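Local coordinates for vesicular integral-membrane protein VIP36 (Canis lupus familiaris, PDB 2DUO) that binds high-mannose glycans through its calcium-dependent lumenal lectin domain and helps transport and sort the glycoproteins that carry them in the early secretory pathway, at residues A[70-75]-A[156-161]; A[109-114]-A[165-170]. All coordinates share one frame; numbering follows the deposited sequence.

Contact 1: A[70-75]-A[156-161]; sequences FKVHGT and ADFRNR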
loop_
_atom_site.group_PDB
_atom_site.type_symbol
_atom_site.label_atom_id
_atom_site.label_comp_id
_atom_site.label_asym_id
_atom_site.label_seq_id
_atom_site.Cartn_x
_atom_site.Cartn_y
_atom_site.Cartn_z
ATOM N N PHE A 70 -6.988 7.561 -0.370
ATOM C CA PHE A 70 -5.820 8.142 0.323
ATOM C C PHE A 70 -5.698 9.606 -0.080
ATOM O O PHE A 70 -6.341 10.050 -1.030
ATOM C CB PHE A 70 -4.536 7.372 -0.060
ATOM C CG PHE A 70 -4.127 7.546 -1.488
ATOM C CD1 PHE A 70 -4.642 6.711 -2.471
ATOM C CD2 PHE A 70 -3.223 8.540 -1.851
ATOM C CE1 PHE A 70 -4.291 6.881 -3.807
ATOM C CE2 PHE A 70 -2.857 8.738 -3.196
ATOM C CZ PHE A 70 -3.401 7.900 -4.174
ATOM N N LYS A 71 -4.883 10.361 0.651
ATOM C CA LYS A 71 -4.565 11.727 0.272
ATOM C C LYS A 71 -3.139 12.013 0.697
ATOM O O LYS A 71 -2.814 11.893 1.871
ATOM C CB LYS A 71 -5.506 12.742 0.934
ATOM C CG LYS A 71 -5.441 14.127 0.274
ATOM C CD LYS A 71 -6.444 15.111 0.898
ATOM C CE LYS A 71 -5.964 16.557 0.722
ATOM N NZ LYS A 71 -5.541 16.936 -0.679
ATOM N N VAL A 72 -2.305 12.409 -0.252
ATOM C CA VAL A 72 -0.958 12.856 0.060
ATOM C C VAL A 72 -0.901 14.332 -0.307
ATOM O O VAL A 72 -1.276 14.712 -1.428
ATOM C CB VAL A 72 0.105 12.067 -0.719
ATOM C CG1 VAL A 72 1.518 12.581 -0.379
ATOM C CG2 VAL A 72 -0.013 10.610 -0.429
ATOM N N HIS A 73 -0.477 15.160 0.646
ATOM C CA HIS A 73 -0.553 16.613 0.478
ATOM C C HIS A 73 0.370 17.301 1.475
ATOM O O HIS A 73 0.495 16.856 2.606
ATOM C CB HIS A 73 -1.999 17.104 0.640
ATOM C CG HIS A 73 -2.621 16.759 1.956
ATOM N ND1 HIS A 73 -2.881 17.699 2.928
ATOM C CD2 HIS A 73 -3.044 15.575 2.456
ATOM C CE1 HIS A 73 -3.436 17.108 3.973
ATOM N NE2 HIS A 73 -3.537 15.819 3.714
ATOM N N GLY A 74 1.008 18.377 1.040
ATOM C CA GLY A 74 1.942 19.103 1.907
ATOM C C GLY A 74 2.335 20.447 1.344
ATOM O O GLY A 74 1.955 20.797 0.223
ATOM N N THR A 75 3.119 21.188 2.121
ATOM C CA THR A 75 3.475 22.563 1.771
ATOM C C THR A 75 4.938 22.709 1.312
ATOM O O THR A 75 5.387 23.818 1.023
ATOM C CB THR A 75 3.160 23.528 2.934
ATOM O OG1 THR A 75 3.798 23.066 4.136
ATOM C CG2 THR A 75 1.661 23.598 3.190
ATOM N N ALA A 156 2.555 8.450 -11.696
ATOM C CA ALA A 156 1.197 8.762 -11.206
ATOM C C ALA A 156 1.152 10.104 -10.483
ATOM O O ALA A 156 1.884 10.317 -9.515
ATOM C CB ALA A 156 0.679 7.651 -10.270
ATOM N N ASP A 157 0.257 10.995 -10.922
ATOM C CA ASP A 157 0.160 12.319 -10.317
ATOM C C ASP A 157 -0.899 12.348 -9.210
ATOM O O ASP A 157 -2.090 12.561 -9.466
ATOM C CB ASP A 157 -0.120 13.354 -11.426
ATOM C CG ASP A 157 -0.083 14.799 -10.936
ATOM O OD1 ASP A 157 0.286 15.087 -9.777
ATOM O OD2 ASP A 157 -0.444 15.664 -11.755
ATOM N N PHE A 158 -0.470 12.130 -7.967
ATOM C CA PHE A 158 -1.435 11.968 -6.881
ATOM C C PHE A 158 -1.275 12.899 -5.685
ATOM O O PHE A 158 -2.062 12.808 -4.749
ATOM C CB PHE A 158 -1.517 10.498 -6.437
ATOM C CG PHE A 158 -0.251 9.954 -5.841
ATOM C CD1 PHE A 158 0.533 9.038 -6.550
ATOM C CD2 PHE A 158 0.151 10.331 -4.554
ATOM C CE1 PHE A 158 1.694 8.497 -5.985
ATOM C CE2 PHE A 158 1.337 9.811 -3.987
ATOM C CZ PHE A 158 2.097 8.898 -4.705
ATOM N N ARG A 159 -0.257 13.764 -5.686
ATOM C CA ARG A 159 -0.091 14.727 -4.577
ATOM C C ARG A 159 -0.874 15.996 -4.851
ATOM O O ARG A 159 -0.914 16.441 -6.000
ATOM C CB ARG A 159 1.358 15.159 -4.386
ATOM C CG ARG A 159 2.300 14.112 -3.858
ATOM C CD ARG A 159 3.672 14.738 -3.603
ATOM N NE ARG A 159 3.685 15.741 -2.520
ATOM C CZ ARG A 159 3.801 17.062 -2.695
ATOM N NH1 ARG A 159 3.910 17.578 -3.919
ATOM N NH2 ARG A 159 3.824 17.878 -1.642
ATOM N N ASN A 160 -1.418 16.584 -3.786
ATOM C CA ASN A 160 -2.017 17.931 -3.805
ATOM C C ASN A 160 -3.090 18.090 -4.889
ATOM O O ASN A 160 -3.157 19.131 -5.548
ATOM C CB ASN A 160 -0.943 19.031 -3.970
ATOM C CG ASN A 160 -0.054 19.213 -2.728
ATOM O OD1 ASN A 160 -0.441 18.907 -1.608
ATOM N ND2 ASN A 160 1.141 19.739 -2.940
ATOM N N ARG A 161 -3.908 17.059 -5.087
ATOM C CA ARG A 161 -5.007 17.133 -6.077
ATOM C C ARG A 161 -6.267 17.765 -5.447
ATOM O O ARG A 161 -6.501 17.602 -4.248
ATOM C CB ARG A 161 -5.310 15.745 -6.662
ATOM C CG ARG A 161 -4.098 15.019 -7.262
ATOM C CD ARG A 161 -3.379 15.837 -8.331
ATOM N NE ARG A 161 -4.264 16.250 -9.422
ATOM C CZ ARG A 161 -4.442 15.561 -10.545
ATOM N NH1 ARG A 161 -3.769 14.422 -10.753
ATOM N NH2 ARG A 161 -5.271 16.035 -11.480
HETATM O O HOH W 1 -4.408 15.066 -3.063
HETATM O O HOH W 2 -3.533 12.247 -2.868
#

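Contact 2: A[109-114]-A[165-170]; sequences LAIFLD and TFLAVR. With CA (calcium ion), chain C.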
loop_
_atom_site.group_PDB
_atom_site.type_symbol
_atom_site.label_atom_id
_atom_site.label_comp_id
_atom_site.label_asym_id
_atom_site.label_seq_id
_atom_site.Cartn_x
_atom_site.Cartn_y
_atom_site.Cartn_z
ATOM N N LEU A 109 3.671 -8.970 -0.342
ATOM C CA LEU A 109 3.485 -8.000 -1.419
ATOM C C LEU A 109 3.505 -6.579 -0.884
ATOM O O LEU A 109 2.930 -6.302 0.152
ATOM C CB LEU A 109 2.131 -8.276 -2.096
ATOM C CG LEU A 109 1.590 -7.185 -3.014
ATOM C CD1 LEU A 109 2.430 -7.150 -4.314
ATOM C CD2 LEU A 109 0.100 -7.404 -3.325
ATOM N N ALA A 110 4.196 -5.692 -1.593
ATOM C CA ALA A 110 4.156 -4.264 -1.293
ATOM C C ALA A 110 3.711 -3.533 -2.529
ATOM O O ALA A 110 4.090 -3.887 -3.657
ATOM C CB ALA A 110 5.549 -3.753 -0.869
ATOM N N ILE A 111 2.906 -2.507 -2.310
ATOM C CA ILE A 111 2.603 -1.555 -3.355
ATOM C C ILE A 111 3.076 -0.196 -2.871
ATOM O O ILE A 111 2.560 0.326 -1.869
ATOM C CB ILE A 111 1.091 -1.497 -3.711
ATOM C CG1 ILE A 111 0.500 -2.894 -3.993
ATOM C CG2 ILE A 111 0.899 -0.572 -4.876
ATOM C CD1 ILE A 111 -0.097 -3.554 -2.759
ATOM N N PHE A 112 4.058 0.384 -3.568
ATOM C CA PHE A 112 4.679 1.626 -3.115
ATOM C C PHE A 112 4.159 2.827 -3.908
ATOM O O PHE A 112 4.147 2.808 -5.143
ATOM C CB PHE A 112 6.186 1.601 -3.316
ATOM C CG PHE A 112 6.872 0.464 -2.650
ATOM C CD1 PHE A 112 6.645 0.177 -1.299
ATOM C CD2 PHE A 112 7.799 -0.287 -3.363
ATOM C CE1 PHE A 112 7.329 -0.881 -0.672
ATOM C CE2 PHE A 112 8.492 -1.353 -2.726
ATOM C CZ PHE A 112 8.244 -1.631 -1.402
ATOM N N LEU A 113 3.745 3.849 -3.173
ATOM C CA LEU A 113 3.373 5.127 -3.752
ATOM C C LEU A 113 4.478 6.098 -3.378
ATOM O O LEU A 113 4.397 6.743 -2.331
ATOM C CB LEU A 113 2.036 5.584 -3.183
ATOM C CG LEU A 113 0.818 4.778 -3.666
ATOM C CD1 LEU A 113 0.606 3.504 -2.874
ATOM C CD2 LEU A 113 -0.386 5.669 -3.492
ATOM N N ASP A 114 5.472 6.210 -4.258
ATOM C CA ASP A 114 6.760 6.837 -3.921
ATOM C C ASP A 114 6.722 8.222 -4.519
ATOM O O ASP A 114 6.632 8.354 -5.738
ATOM C CB ASP A 114 7.898 6.019 -4.547
ATOM C CG ASP A 114 9.284 6.572 -4.212
ATOM O OD1 ASP A 114 10.287 5.864 -4.451
ATOM O OD2 ASP A 114 9.381 7.717 -3.719
ATOM N N THR A 165 -8.503 10.989 -4.582
ATOM C CA THR A 165 -7.582 10.108 -5.293
ATOM C C THR A 165 -7.724 8.713 -4.702
ATOM O O THR A 165 -7.747 8.552 -3.487
ATOM C CB THR A 165 -6.100 10.560 -5.155
ATOM O OG1 THR A 165 -5.779 10.800 -3.775
ATOM C CG2 THR A 165 -5.823 11.812 -5.954
ATOM N N PHE A 166 -7.776 7.699 -5.564
ATOM C CA PHE A 166 -7.975 6.313 -5.137
ATOM C C PHE A 166 -6.999 5.398 -5.861
ATOM O O PHE A 166 -6.529 5.701 -6.976
ATOM C CB PHE A 166 -9.389 5.779 -5.488
ATOM C CG PHE A 166 -10.527 6.673 -5.056
ATOM C CD1 PHE A 166 -10.875 7.794 -5.808
ATOM C CD2 PHE A 166 -11.241 6.376 -3.905
ATOM C CE1 PHE A 166 -11.937 8.625 -5.400
ATOM C CE2 PHE A 166 -12.308 7.182 -3.488
ATOM C CZ PHE A 166 -12.647 8.310 -4.232
ATOM N N LEU A 167 -6.775 4.242 -5.238
ATOM C CA LEU A 167 -5.973 3.151 -5.800
ATOM C C LEU A 167 -6.714 1.840 -5.600
ATOM O O LEU A 167 -7.374 1.645 -4.573
ATOM C CB LEU A 167 -4.624 3.049 -5.060
ATOM C CG LEU A 167 -3.547 2.247 -5.795
ATOM C CD1 LEU A 167 -2.874 3.106 -6.816
ATOM C CD2 LEU A 167 -2.538 1.729 -4.811
ATOM N N ALA A 168 -6.596 0.939 -6.579
ATOM C CA ALA A 168 -7.146 -0.404 -6.475
ATOM C C ALA A 168 -6.039 -1.423 -6.713
ATOM O O ALA A 168 -5.200 -1.240 -7.588
ATOM C CB ALA A 168 -8.295 -0.608 -7.488
ATOM N N VAL A 169 -6.046 -2.478 -5.905
ATOM C CA VAL A 169 -5.088 -3.587 -6.010
ATOM C C VAL A 169 -5.921 -4.843 -6.045
ATOM O O VAL A 169 -6.617 -5.153 -5.080
ATOM C CB VAL A 169 -4.113 -3.611 -4.810
ATOM C CG1 VAL A 169 -3.116 -4.816 -4.913
ATOM C CG2 VAL A 169 -3.354 -2.251 -4.699
ATOM N N ARG A 170 -5.890 -5.533 -7.183
ATOM C CA ARG A 170 -6.637 -6.770 -7.364
ATOM C C ARG A 170 -5.634 -7.939 -7.457
ATOM O O ARG A 170 -4.597 -7.844 -8.137
ATOM C CB ARG A 170 -7.516 -6.674 -8.628
ATOM C CG ARG A 170 -8.409 -7.909 -8.887
ATOM C CD ARG A 170 -8.938 -7.875 -10.336
ATOM N NE ARG A 170 -9.814 -9.029 -10.598
ATOM C CZ ARG A 170 -9.430 -10.205 -11.103
ATOM N NH1 ARG A 170 -8.164 -10.429 -11.462
ATOM N NH2 ARG A 170 -10.339 -11.174 -11.266
HETATM CA CA CA C . 11.796 7.656 -3.316
HETATM O O HOH W 3 10.772 8.645 -1.308
HETATM O O HOH W 4 12.383 5.644 -2.045
#

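Contact 1: A[70-75]-A[156-161]
Phe70 and Phe158 form the apolar end of this contact as an offset edge-to-face pair, with planes at 83° and centroids 5.5 Å apart. The CE2 corner of Phe70 does the touching, lying 3.7 Å from CD2 of Phe158. Placing CG of Phe158 between its backbone N and carbonyl carbon (chi1 64°) turns that ring inward, where Leu113 and Ile129 also pack on it. Val72, beta-branched like many strand residues, offers two methyls to two neighbours: CG2 meets CE2 of Phe158 at 3.9 Å, while CG1 meets the aliphatic CG of Arg159. The guanidinium of Arg159 continues past it to a salt bridge with Asp216.

Polar bonds take over where strand 64-73 runs out. Asn160 N donates to Val72 O in the carbonyl plane, 3.0 Å long and nearly straight at 167°. Its side-chain amide then reaches both backbone polar atoms of Gly74: Gly74 N donates to a lone pair of Asn160 OD1 at 3.1 Å, and ND2 returns a weak bond to Gly74 O. An asparagine suits this place because its amide offers an acceptor and a donor side by side.

Two waters add to the polar contacts. One accepts from Arg161 N and, weakly, from Lys71 NZ, linking the segments; the other accepts from Val72 N.

In this legume-lectin-like beta sandwich, loop 156-161 leads from strand 152-155 of one sheet to strand 165-172 of the other. Direct and water-mediated bonds join it to the end of strand 64-73, where an asparagine amide substitutes for backbone pairing.

Contact 2: A[109-114]-A[165-170]
Ile111 and Val169 meet because their first torsions direct methyl groups across the space between two sheets. In Ile111, CG1 stands opposite the carbonyl carbon and beside the backbone N (chi1 -51°), and an unusual second torsion of 92° sets CD1 against Val169. That valine has CG1 trans to its own backbone N (chi1 179°), and both of its methyls face the isoleucine. The two side chains reach toward each other tip to tip, with Ile111 CD1 3.9 Å from Val169 CG1 and Ile111 CG1 4.0 Å from Val169 CG2.

Leu167 supplies the second junction through one branch. Its CD2 lies 4.1 Å from Ile111 CG2 and equally far from CD1 of Leu113, a leucine whose side chain slides past it in the opposite direction. Leu109 makes a more distant approach to Val169. No hydrogen bond crosses: the strand axes stay 10.2 Å apart, so side chains alone span the gap. Branched aliphatic residues suit such a layer, filling it without burying a polar group.

Asp114, at the end of strand 109-114, faces a different task. Both carboxylate oxygens bind the calcium ion, OD1 at 2.6 Å and OD2 at 2.5 Å, alongside two waters, Tyr116 O, Asn118 and Asp145.

The paired strands thus belong to opposite sheets of the legume-lectin-like beta sandwich. Strand 109-114 hydrogen-bonds between strands 84-90 and 128-135, and strand 165-172 runs between 64-73 and 175-181, with Leu87, Leu176, Trp64 and Phe70 adding to the apolar layer around the contact.

Contact 2 lies in the buried middle of the sandwich and is wholly apolar across its two strands, whereas contact 1 sits toward the periphery, only partly buried, and combines aromatic packing with backbone, amide and water-mediated bonds. One segment of each lies in the same sheet, where strands 64-73 and 165-172 are neighbours, and Phe70 O accepts a hydrogen bond from Thr165 OG1. Their apolar parts also merge: the Phe158 and Phe70 rings both pack on Leu113, carrying the interior of 109-114 with 165-170 out to the loop 156-161. Next to Leu113 in sequence, Asp114 binds calcium, which brings this hydrophobic junction close to the metal site of the lectin.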